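Local structure of acyl-CoA dehydrogenase domain protein Tcur3481 (Thermomonospora curvata, 6WY9) at residues A228-G233 with F334-Q339; D221-A226 with G342-A347; G14-I19 with L75-R80; G69-L74 with P89-A94. The protein probably works as an FAD-dependent acyl-CoA dehydrogenase and binds a flavin cofactor. All blocks are in the same frame, centred on the assembly; numbering follows the deposited sequence.

Interaction 1 (A228-G233 with F334-Q339); sequences AAVQLG and FLWGKQ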
loop_
_atom_site.group_PDB
_atom_site.type_symbol
_atom_site.label_atom_id
_atom_site.label_comp_id
_atom_site.label_asym_id
_atom_site.label_seq_id
_atom_site.Cartn_x
_atom_site.Cartn_y
_atom_site.Cartn_z
ATOM N N ALA B 228 -12.569 17.570 -3.463
ATOM C CA ALA B 228 -11.968 16.611 -4.380
ATOM C C ALA B 228 -11.585 17.278 -5.695
ATOM O O ALA B 228 -10.562 16.925 -6.282
ATOM C CB ALA B 228 -12.899 15.438 -4.608
ATOM N N ALA B 229 -12.352 18.280 -6.155
ATOM C CA ALA B 229 -11.945 18.967 -7.388
ATOM C C ALA B 229 -10.610 19.693 -7.209
ATOM O O ALA B 229 -9.729 19.631 -8.085
ATOM C CB ALA B 229 -13.038 19.942 -7.853
ATOM N N VAL B 230 -10.438 20.393 -6.080
ATOM C CA VAL B 230 -9.174 21.098 -5.839
ATOM C C VAL B 230 -8.035 20.087 -5.768
ATOM O O VAL B 230 -6.949 20.286 -6.334
ATOM C CB VAL B 230 -9.259 21.923 -4.535
ATOM C CG1 VAL B 230 -7.914 22.650 -4.264
ATOM C CG2 VAL B 230 -10.462 22.886 -4.562
ATOM N N GLN B 231 -8.275 18.981 -5.065
ATOM C CA GLN B 231 -7.228 17.990 -4.891
ATOM C C GLN B 231 -6.830 17.409 -6.233
ATOM O O GLN B 231 -5.655 17.108 -6.471
ATOM C CB GLN B 231 -7.703 16.867 -3.953
ATOM C CG GLN B 231 -6.570 15.900 -3.522
ATOM C CD GLN B 231 -5.726 16.490 -2.417
ATOM O OE1 GLN B 231 -5.358 17.674 -2.471
ATOM N NE2 GLN B 231 -5.415 15.678 -1.396
ATOM N N LEU B 232 -7.811 17.141 -7.083
ATOM C CA LEU B 232 -7.455 16.660 -8.414
ATOM C C LEU B 232 -6.485 17.631 -9.084
ATOM O O LEU B 232 -5.499 17.203 -9.698
ATOM C CB LEU B 232 -8.716 16.495 -9.262
ATOM C CG LEU B 232 -8.498 16.091 -10.741
ATOM C CD1 LEU B 232 -7.778 14.662 -10.885
ATOM C CD2 LEU B 232 -9.883 16.116 -11.411
ATOM N N GLY B 233 -6.752 18.944 -8.988
ATOM C CA GLY B 233 -5.871 19.912 -9.621
ATOM C C GLY B 233 -4.505 19.967 -8.948
ATOM O O GLY B 233 -3.465 20.003 -9.619
ATOM N N PHE B 334 2.523 19.778 -1.868
ATOM C CA PHE B 334 2.522 18.928 -0.676
ATOM C C PHE B 334 1.649 19.530 0.429
ATOM O O PHE B 334 0.826 18.831 1.046
ATOM C CB PHE B 334 3.964 18.712 -0.157
ATOM C CG PHE B 334 3.997 17.822 1.031
ATOM C CD1 PHE B 334 3.700 16.476 0.897
ATOM C CD2 PHE B 334 4.214 18.339 2.301
ATOM C CE1 PHE B 334 3.660 15.622 2.022
ATOM C CE2 PHE B 334 4.190 17.502 3.418
ATOM C CZ PHE B 334 3.910 16.128 3.273
ATOM N N LEU B 335 1.839 20.831 0.719
ATOM C CA LEU B 335 1.089 21.466 1.810
ATOM C C LEU B 335 -0.420 21.468 1.521
ATOM O O LEU B 335 -1.227 21.156 2.404
ATOM C CB LEU B 335 1.589 22.899 2.063
ATOM C CG LEU B 335 3.068 23.045 2.486
ATOM C CD1 LEU B 335 3.414 24.520 2.701
ATOM C CD2 LEU B 335 3.260 22.211 3.786
ATOM N N TRP B 336 -0.817 21.876 0.305
ATOM C CA TRP B 336 -2.226 21.830 -0.093
ATOM C C TRP B 336 -2.784 20.404 -0.061
ATOM O O TRP B 336 -3.877 20.159 0.474
ATOM C CB TRP B 336 -2.399 22.418 -1.504
ATOM C CG TRP B 336 -2.465 23.935 -1.525
ATOM C CD1 TRP B 336 -1.594 24.796 -0.938
ATOM C CD2 TRP B 336 -3.462 24.751 -2.190
ATOM N NE1 TRP B 336 -1.970 26.097 -1.197
ATOM C CE2 TRP B 336 -3.116 26.093 -1.960
ATOM C CE3 TRP B 336 -4.594 24.462 -2.966
ATOM C CZ2 TRP B 336 -3.878 27.175 -2.463
ATOM C CZ3 TRP B 336 -5.347 25.549 -3.486
ATOM C CH2 TRP B 336 -4.983 26.881 -3.224
ATOM N N GLY B 337 -2.069 19.456 -0.672
ATOM C CA GLY B 337 -2.575 18.093 -0.735
ATOM C C GLY B 337 -2.808 17.527 0.649
ATOM O O GLY B 337 -3.860 16.946 0.930
ATOM N N LYS B 338 -1.829 17.727 1.530
ATOM C CA LYS B 338 -1.882 17.242 2.901
ATOM C C LYS B 338 -3.067 17.863 3.644
ATOM O O LYS B 338 -3.864 17.159 4.276
ATOM C CB LYS B 338 -0.517 17.554 3.558
ATOM C CG LYS B 338 -0.391 17.468 5.061
ATOM C CD LYS B 338 0.365 16.182 5.525
ATOM C CE LYS B 338 0.329 16.008 7.073
ATOM N NZ LYS B 338 0.673 14.564 7.524
ATOM N N GLN B 339 -3.227 19.185 3.558
ATOM C CA GLN B 339 -4.351 19.806 4.258
ATOM C C GLN B 339 -5.693 19.314 3.704
ATOM O O GLN B 339 -6.614 18.975 4.467
ATOM C CB GLN B 339 -4.315 21.340 4.137
ATOM C CG GLN B 339 -5.508 21.900 4.972
ATOM C CD GLN B 339 -5.310 23.347 5.350
ATOM O OE1 GLN B 339 -4.210 23.746 5.736
ATOM N NE2 GLN B 339 -6.377 24.133 5.261
#
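Q231 meets G337 through its side-chain amide. Its NE2 donates to the backbone O of G337 at 3.1 Å, and the bond is nearly straight, with an N-H...O angle of 173°. The acceptor lies in the amide plane of Q231. The donor is tilted from the carbonyl plane of G337. The chain of Q231 starts with CG anti to the backbone N (chi1 -170°) and bends at chi2, which swings the amide round to the other helix. NE2 also bonds to the O of A304, on helix 295-319, so one amide bridges three helices. OE1 rests 3.3 Å from CA of G337 and has no hydrogen-bonding partner in the model. The contact joins helices 215-248 and 330-340 of the helical C-terminal domain of the acyl-CoA dehydrogenase fold. Segments 228-233 and 334-339 run roughly antiparallel, at 150°, with axes 9.8 Å apart. A leucine in place of Q231 would probably leave the carbonyl oxygens of G337 and A304 without this donor. Beside the amide, V230 touches W336. CG1 of V230 comes to the edge of the indole, 3.9 Å from CZ3, near the ring plane. L75 and Q78 of helix 67-80 touch V230 and W336 respectively.

Interaction 2 (D221-A226 with G342-A347); sequences DVARTA and GTLGGA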
loop_
_atom_site.group_PDB
_atom_site.type_symbol
_atom_site.label_atom_id
_atom_site.label_comp_id
_atom_site.label_asym_id
_atom_site.label_seq_id
_atom_site.Cartn_x
_atom_site.Cartn_y
_atom_site.Cartn_z
ATOM N N ASP B 221 -22.055 17.109 1.096
ATOM C CA ASP B 221 -21.759 16.403 -0.154
ATOM C C ASP B 221 -21.098 17.313 -1.197
ATOM O O ASP B 221 -20.150 16.906 -1.890
ATOM C CB ASP B 221 -23.038 15.808 -0.716
ATOM C CG ASP B 221 -23.402 14.510 -0.023
ATOM O OD1 ASP B 221 -22.538 13.962 0.706
ATOM O OD2 ASP B 221 -24.534 14.051 -0.222
ATOM N N VAL B 222 -21.613 18.528 -1.350
ATOM C CA VAL B 222 -21.030 19.475 -2.295
ATOM C C VAL B 222 -19.618 19.856 -1.877
ATOM O O VAL B 222 -18.714 19.947 -2.717
ATOM C CB VAL B 222 -21.921 20.718 -2.416
ATOM C CG1 VAL B 222 -21.153 21.854 -3.166
ATOM C CG2 VAL B 222 -23.233 20.362 -3.082
ATOM N N ALA B 223 -19.413 20.125 -0.581
ATOM C CA ALA B 223 -18.072 20.497 -0.109
ATOM C C ALA B 223 -17.071 19.365 -0.326
ATOM O O ALA B 223 -15.904 19.612 -0.676
ATOM C CB ALA B 223 -18.105 20.851 1.378
ATOM N N ARG B 224 -17.495 18.124 -0.056
ATOM C CA ARG B 224 -16.626 16.973 -0.313
ATOM C C ARG B 224 -16.243 16.907 -1.787
ATOM O O ARG B 224 -15.075 16.634 -2.139
ATOM C CB ARG B 224 -17.325 15.675 0.113
ATOM C CG ARG B 224 -17.438 15.486 1.656
ATOM C CD ARG B 224 -18.203 14.210 2.071
ATOM N NE ARG B 224 -18.218 14.008 3.545
ATOM C CZ ARG B 224 -19.314 13.845 4.290
ATOM N NH1 ARG B 224 -20.530 13.865 3.719
ATOM N NH2 ARG B 224 -19.202 13.661 5.622
ATOM N N THR B 225 -17.237 17.105 -2.663
ATOM C CA THR B 225 -17.016 17.074 -4.106
ATOM C C THR B 225 -16.092 18.210 -4.517
ATOM O O THR B 225 -15.143 18.011 -5.272
ATOM C CB THR B 225 -18.375 17.150 -4.820
ATOM O OG1 THR B 225 -19.195 16.054 -4.391
ATOM C CG2 THR B 225 -18.228 17.093 -6.328
ATOM N N ALA B 226 -16.342 19.410 -3.987
ATOM C CA ALA B 226 -15.513 20.561 -4.316
ATOM C C ALA B 226 -14.067 20.365 -3.842
ATOM O O ALA B 226 -13.115 20.714 -4.555
ATOM C CB ALA B 226 -16.150 21.822 -3.691
ATOM N N GLY B 342 -7.298 15.971 4.811
ATOM C CA GLY B 342 -7.904 15.888 6.141
ATOM C C GLY B 342 -9.131 16.783 6.337
ATOM O O GLY B 342 -9.717 16.809 7.429
ATOM N N THR B 343 -9.522 17.534 5.308
ATOM C CA THR B 343 -10.561 18.559 5.477
ATOM C C THR B 343 -11.912 17.864 5.415
ATOM O O THR B 343 -12.173 17.092 4.487
ATOM C CB THR B 343 -10.405 19.638 4.416
ATOM O OG1 THR B 343 -9.058 20.152 4.559
ATOM C CG2 THR B 343 -11.461 20.799 4.626
ATOM N N LEU B 344 -12.718 18.084 6.457
ATOM C CA LEU B 344 -13.927 17.351 6.776
ATOM C C LEU B 344 -13.625 15.937 7.227
ATOM O O LEU B 344 -14.527 15.104 7.241
ATOM C CB LEU B 344 -14.932 17.301 5.611
ATOM C CG LEU B 344 -15.256 18.663 5.020
ATOM C CD1 LEU B 344 -16.325 18.614 3.879
ATOM C CD2 LEU B 344 -15.619 19.700 6.129
ATOM N N GLY B 345 -12.390 15.644 7.619
ATOM C CA GLY B 345 -12.030 14.278 7.941
ATOM C C GLY B 345 -11.081 13.672 6.911
ATOM O O GLY B 345 -11.018 14.093 5.749
ATOM N N GLY B 346 -10.285 12.696 7.369
ATOM C CA GLY B 346 -9.283 12.055 6.533
ATOM C C GLY B 346 -9.789 10.751 5.928
ATOM O O GLY B 346 -10.978 10.409 6.013
ATOM N N ALA B 347 -8.846 10.009 5.303
ATOM C CA ALA B 347 -9.206 8.806 4.539
ATOM C C ALA B 347 -9.892 7.751 5.423
ATOM O O ALA B 347 -10.914 7.161 5.029
ATOM C CB ALA B 347 -7.938 8.229 3.879
HETATM O O HOH W 1 -15.591 13.770 4.322
#
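L344 reaches helix 215-248 with one methyl group, CD1. This is the tight part of the contact. CD1 sits 3.8 Å from CB of A223 and 4.0 Å from CG of R224, so it touches both the alanine methyl and the start of the arginine chain. L344 has CG anti to its own carbonyl carbon (chi1 -52°), with CD1 continuing outward from the backbone. It occupies the third position of a type II beta turn from G342 to G345, closed by G345 N bonding to G342 O at 2.9 Å. The polar side is looser and depends on water. A water accepts from R224 NE at 2.7 Å, in the guanidinium plane, and donates only weakly to L344 O at 3.4 Å. R224 is extended from CG to NE, which carries its head past the leucine to this water. Its NH1 also makes a long salt bridge with OD1 of D221, at 3.6 Å, one helical turn back. Next to NH2 is NE of R353, a second positive charge. The turn joins helix 330-340 to helix 347-362, with G346 as N-cap of the latter. L298 of helix 295-319 touches R224, and V92 of helix 87-100 touches A223.

Interaction 3 (G14-I19 with L75-R80); sequences GLARQI and LEEQGR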
loop_
_atom_site.group_PDB
_atom_site.type_symbol
_atom_site.label_atom_id
_atom_site.label_comp_id
_atom_site.label_asym_id
_atom_site.label_seq_id
_atom_site.Cartn_x
_atom_site.Cartn_y
_atom_site.Cartn_z
ATOM N N GLY B 14 -9.991 27.410 -19.894
ATOM C CA GLY B 14 -8.917 28.218 -20.448
ATOM C C GLY B 14 -8.814 29.579 -19.787
ATOM O O GLY B 14 -7.713 30.081 -19.533
ATOM N N LEU B 15 -9.956 30.203 -19.511
ATOM C CA LEU B 15 -9.944 31.516 -18.876
ATOM C C LEU B 15 -9.331 31.425 -17.483
ATOM O O LEU B 15 -8.438 32.210 -17.125
ATOM C CB LEU B 15 -11.370 32.065 -18.830
ATOM C CG LEU B 15 -11.705 33.486 -18.401
ATOM C CD1 LEU B 15 -10.694 34.459 -18.988
ATOM C CD2 LEU B 15 -13.162 33.861 -18.830
ATOM N N ALA B 16 -9.806 30.466 -16.679
ATOM C CA ALA B 16 -9.253 30.304 -15.338
ATOM C C ALA B 16 -7.762 30.011 -15.406
ATOM O O ALA B 16 -6.967 30.578 -14.645
ATOM C CB ALA B 16 -9.984 29.195 -14.585
ATOM N N ARG B 17 -7.360 29.169 -16.348
ATOM C CA ARG B 17 -5.951 28.831 -16.475
ATOM C C ARG B 17 -5.103 30.069 -16.734
ATOM O O ARG B 17 -4.023 30.220 -16.155
ATOM C CB ARG B 17 -5.762 27.814 -17.590
ATOM C CG ARG B 17 -4.325 27.394 -17.785
ATOM C CD ARG B 17 -4.275 26.062 -18.563
ATOM N NE ARG B 17 -4.730 24.911 -17.761
ATOM C CZ ARG B 17 -5.153 23.738 -18.248
ATOM N NH1 ARG B 17 -5.211 23.512 -19.555
ATOM N NH2 ARG B 17 -5.532 22.777 -17.421
ATOM N N GLN B 18 -5.569 30.965 -17.614
ATOM C CA GLN B 18 -4.774 32.144 -17.928
ATOM C C GLN B 18 -4.679 33.059 -16.720
ATOM O O GLN B 18 -3.615 33.622 -16.427
ATOM C CB GLN B 18 -5.387 32.906 -19.102
ATOM C CG GLN B 18 -4.566 34.132 -19.493
ATOM C CD GLN B 18 -3.212 33.761 -20.080
ATOM O OE1 GLN B 18 -2.150 34.066 -19.508
ATOM N NE2 GLN B 18 -3.241 33.077 -21.220
ATOM N N ILE B 19 -5.800 33.250 -16.025
ATOM C CA ILE B 19 -5.796 34.158 -14.885
ATOM C C ILE B 19 -4.906 33.596 -13.772
ATOM O O ILE B 19 -4.048 34.299 -13.214
ATOM C CB ILE B 19 -7.242 34.418 -14.437
ATOM C CG1 ILE B 19 -7.960 35.237 -15.529
ATOM C CG2 ILE B 19 -7.351 35.086 -13.017
ATOM C CD1 ILE B 19 -9.420 35.398 -15.204
ATOM N N LEU B 75 -12.352 24.925 -9.702
ATOM C CA LEU B 75 -11.545 24.498 -8.557
ATOM C C LEU B 75 -10.365 23.638 -8.989
ATOM O O LEU B 75 -9.306 23.644 -8.334
ATOM C CB LEU B 75 -12.419 23.718 -7.539
ATOM C CG LEU B 75 -13.470 24.594 -6.833
ATOM C CD1 LEU B 75 -14.296 23.793 -5.807
ATOM C CD2 LEU B 75 -12.805 25.851 -6.194
ATOM N N GLU B 76 -10.569 22.810 -10.017
ATOM C CA GLU B 76 -9.480 21.980 -10.483
ATOM C C GLU B 76 -8.355 22.841 -11.059
ATOM O O GLU B 76 -7.170 22.614 -10.761
ATOM C CB GLU B 76 -9.988 20.961 -11.509
ATOM C CG GLU B 76 -8.858 20.113 -12.059
ATOM C CD GLU B 76 -9.295 19.069 -13.098
ATOM O OE1 GLU B 76 -10.497 18.979 -13.429
ATOM O OE2 GLU B 76 -8.411 18.330 -13.590
ATOM N N GLU B 77 -8.689 23.839 -11.877
ATOM C CA GLU B 77 -7.640 24.765 -12.314
ATOM C C GLU B 77 -7.012 25.493 -11.142
ATOM O O GLU B 77 -5.810 25.764 -11.156
ATOM C CB GLU B 77 -8.167 25.827 -13.287
ATOM C CG GLU B 77 -8.187 25.369 -14.680
ATOM C CD GLU B 77 -6.854 24.812 -15.187
ATOM O OE1 GLU B 77 -5.758 25.436 -15.111
ATOM O OE2 GLU B 77 -6.945 23.725 -15.718
ATOM N N GLN B 78 -7.815 25.902 -10.163
ATOM C CA GLN B 78 -7.221 26.573 -9.015
ATOM C C GLN B 78 -6.186 25.681 -8.331
ATOM O O GLN B 78 -5.069 26.128 -8.030
ATOM C CB GLN B 78 -8.286 27.017 -8.012
ATOM C CG GLN B 78 -7.602 27.417 -6.702
ATOM C CD GLN B 78 -8.525 27.608 -5.542
ATOM O OE1 GLN B 78 -9.617 27.004 -5.461
ATOM N NE2 GLN B 78 -8.082 28.409 -4.584
ATOM N N GLY B 79 -6.526 24.408 -8.087
ATOM C CA GLY B 79 -5.560 23.520 -7.449
ATOM C C GLY B 79 -4.317 23.286 -8.285
ATOM O O GLY B 79 -3.213 23.134 -7.745
ATOM N N ARG B 80 -4.461 23.274 -9.615
ATOM C CA ARG B 80 -3.289 23.107 -10.479
ATOM C C ARG B 80 -2.208 24.152 -10.209
ATOM O O ARG B 80 -1.017 23.904 -10.446
ATOM C CB ARG B 80 -3.723 23.200 -11.929
ATOM C CG ARG B 80 -3.569 21.965 -12.694
ATOM C CD ARG B 80 -4.174 22.166 -14.054
ATOM N NE ARG B 80 -4.662 20.906 -14.582
ATOM C CZ ARG B 80 -5.944 20.564 -14.656
ATOM N NH1 ARG B 80 -6.907 21.400 -14.252
ATOM N NH2 ARG B 80 -6.262 19.375 -15.161
#
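A salt-bridge network joins helix 5-23 to helix 67-80, with R17 facing E77. R17 NE donates to OE1 of E77 at 2.9 Å. The N-H...O angle is 147°, and the donor comes from above the carboxylate plane. The second oxygen, OE2, is modelled only 2.4 Å from NH2 of R17, too short to take at face value, although the ion pair is clear. The guanidinium and carboxylate planes stand 71° apart, so the two groups do not meet as a flat, two-pronged pair. R17 bends at chi3, which turns its head toward E77. Both helices lie in the N-terminal helical domain of the acyl-CoA dehydrogenase fold. Segments 14-19 and 75-80 run roughly parallel, at 26°, with axes 9.2 Å apart. On the inner side, A16 CB packs on E77 CB at 4.0 Å. R80 extends the network. Its NH1 lies 2.7 Å from OE2 of E77, while its NH2 makes a weak bond to OE2 of E76. NH2 of R17 sits over one face of the R80 guanidinium, offset toward its rim. The E77 carboxylate lies next to both arginines and probably offsets their like charges. A methionine in place of R17 would probably leave E77 with R80 as its remaining charged mate in the network and remove the ionic link between the helices. Q13 and F20 of helix 5-23 also touch E77.

Interaction 4 (G69-L74 with P89-A94); sequences GALCVL and PTLVAA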
loop_
_atom_site.group_PDB
_atom_site.type_symbol
_atom_site.label_atom_id
_atom_site.label_comp_id
_atom_site.label_asym_id
_atom_site.label_seq_id
_atom_site.Cartn_x
_atom_site.Cartn_y
_atom_site.Cartn_z
ATOM N N GLY B 69 -20.745 21.405 -11.795
ATOM C CA GLY B 69 -19.730 21.071 -12.794
ATOM C C GLY B 69 -18.790 22.219 -13.102
ATOM O O GLY B 69 -17.557 22.045 -13.164
ATOM N N ALA B 70 -19.354 23.408 -13.348
ATOM C CA ALA B 70 -18.513 24.576 -13.595
ATOM C C ALA B 70 -17.657 24.885 -12.369
ATOM O O ALA B 70 -16.471 25.232 -12.494
ATOM C CB ALA B 70 -19.374 25.795 -13.970
ATOM N N LEU B 71 -18.244 24.781 -11.173
ATOM C CA LEU B 71 -17.459 25.006 -9.972
ATOM C C LEU B 71 -16.268 24.049 -9.929
ATOM O O LEU B 71 -15.125 24.461 -9.680
ATOM C CB LEU B 71 -18.331 24.838 -8.725
ATOM C CG LEU B 71 -17.492 24.973 -7.442
ATOM C CD1 LEU B 71 -16.741 26.322 -7.383
ATOM C CD2 LEU B 71 -18.338 24.701 -6.169
ATOM N N CYS B 72 -16.505 22.781 -10.239
ATOM C CA CYS B 72 -15.409 21.810 -10.164
ATOM C C CYS B 72 -14.336 22.090 -11.217
ATOM O O CYS B 72 -13.142 21.876 -10.964
ATOM C CB CYS B 72 -15.962 20.401 -10.292
ATOM S SG CYS B 72 -16.853 19.885 -8.747
ATOM N N VAL B 73 -14.730 22.567 -12.403
ATOM C CA VAL B 73 -13.739 22.911 -13.420
ATOM C C VAL B 73 -12.873 24.052 -12.920
ATOM O O VAL B 73 -11.642 24.011 -13.014
ATOM C CB VAL B 73 -14.439 23.250 -14.758
ATOM C CG1 VAL B 73 -13.482 23.861 -15.771
ATOM C CG2 VAL B 73 -15.046 22.002 -15.349
ATOM N N LEU B 74 -13.506 25.072 -12.332
ATOM C CA LEU B 74 -12.748 26.192 -11.782
ATOM C C LEU B 74 -11.842 25.758 -10.625
ATOM O O LEU B 74 -10.692 26.206 -10.537
ATOM C CB LEU B 74 -13.703 27.290 -11.318
ATOM C CG LEU B 74 -13.091 28.491 -10.602
ATOM C CD1 LEU B 74 -12.199 29.350 -11.553
ATOM C CD2 LEU B 74 -14.199 29.354 -9.967
ATOM N N PRO B 89 -14.683 27.829 -0.181
ATOM C CA PRO B 89 -15.551 28.302 0.921
ATOM C C PRO B 89 -16.632 29.267 0.446
ATOM O O PRO B 89 -17.806 29.104 0.795
ATOM C CB PRO B 89 -14.564 28.954 1.906
ATOM C CG PRO B 89 -13.227 28.294 1.598
ATOM C CD PRO B 89 -13.261 28.144 0.069
ATOM N N THR B 90 -16.278 30.261 -0.372
ATOM C CA THR B 90 -17.274 31.229 -0.817
ATOM C C THR B 90 -18.311 30.587 -1.727
ATOM O O THR B 90 -19.514 30.846 -1.576
ATOM C CB THR B 90 -16.594 32.400 -1.542
ATOM O OG1 THR B 90 -15.897 33.198 -0.581
ATOM C CG2 THR B 90 -17.615 33.291 -2.246
ATOM N N LEU B 91 -17.864 29.778 -2.717
ATOM C CA LEU B 91 -18.801 29.310 -3.748
ATOM C C LEU B 91 -19.628 28.105 -3.297
ATOM O O LEU B 91 -20.772 27.964 -3.738
ATOM C CB LEU B 91 -18.057 28.985 -5.061
ATOM C CG LEU B 91 -17.501 30.263 -5.744
ATOM C CD1 LEU B 91 -16.709 30.020 -7.066
ATOM C CD2 LEU B 91 -18.632 31.319 -5.956
ATOM N N VAL B 92 -19.070 27.211 -2.466
ATOM C CA VAL B 92 -19.910 26.193 -1.826
ATOM C C VAL B 92 -20.959 26.857 -0.926
ATOM O O VAL B 92 -22.139 26.475 -0.930
ATOM C CB VAL B 92 -19.048 25.163 -1.052
ATOM C CG1 VAL B 92 -19.913 24.215 -0.217
ATOM C CG2 VAL B 92 -18.126 24.330 -2.024
ATOM N N ALA B 93 -20.562 27.865 -0.143
ATOM C CA ALA B 93 -21.576 28.552 0.657
ATOM C C ALA B 93 -22.628 29.173 -0.243
ATOM O O ALA B 93 -23.829 29.118 0.060
ATOM C CB ALA B 93 -20.936 29.617 1.548
ATOM N N ALA B 94 -22.200 29.749 -1.381
ATOM C CA ALA B 94 -23.162 30.432 -2.241
ATOM C C ALA B 94 -24.111 29.438 -2.899
ATOM O O ALA B 94 -25.303 29.730 -3.080
ATOM C CB ALA B 94 -22.432 31.277 -3.300
#
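L71 and L91 meet through their CD1 methyls, 3.7 Å apart. CD1 of L71 also lies 3.8 Å from CB of L91, so the same methyl covers the root of that side chain as well as its end. L74 adds a second contact from one turn further along. Its CD2 comes within 3.9 Å of CD1 of L91, and the two side chains cross at about a right angle. The L91 methyl is thus touched by both leucines. The other branch of L71, CD2, reaches CG2 of V92 at a looser 4.2 Å. All four residues are buried, and the contact is purely apolar. L71 holds CG anti to the backbone N (chi1 176°), and from there its two methyls divide between L91 and V92. Behind the side chains, segments 69-74 and 89-94 run almost exactly antiparallel, at 176°, on neighbouring helices of the N-terminal helical domain. Their axes are 11.4 Å apart, and the leucine side chains span that distance. Further out, A56 touches L71, and A16 of helix 5-23 packs on L74. V222 and A226 of helix 215-248 cover V92, while strand 118-122 lies against P89, T90 and A93.

Interactions 1, 2 and 4 are buried, while interaction 3 is partly buried and lies furthest from the centre of the chain. This outermost contact is mainly ionic. The three buried ones differ among themselves. Interaction 4 is all aliphatic, interaction 1 mixes an amide bond with an aromatic edge, and interaction 2 pairs a methyl contact with a water bridge that has one weak arm. Interactions 1 and 2 share helix 215-248, and interactions 3 and 4 share helix 67-80. These two helices pack together, so the N-terminal and C-terminal helical parts meet here. A229 touches C72, T225 also touches C72, and A226 lies against L75.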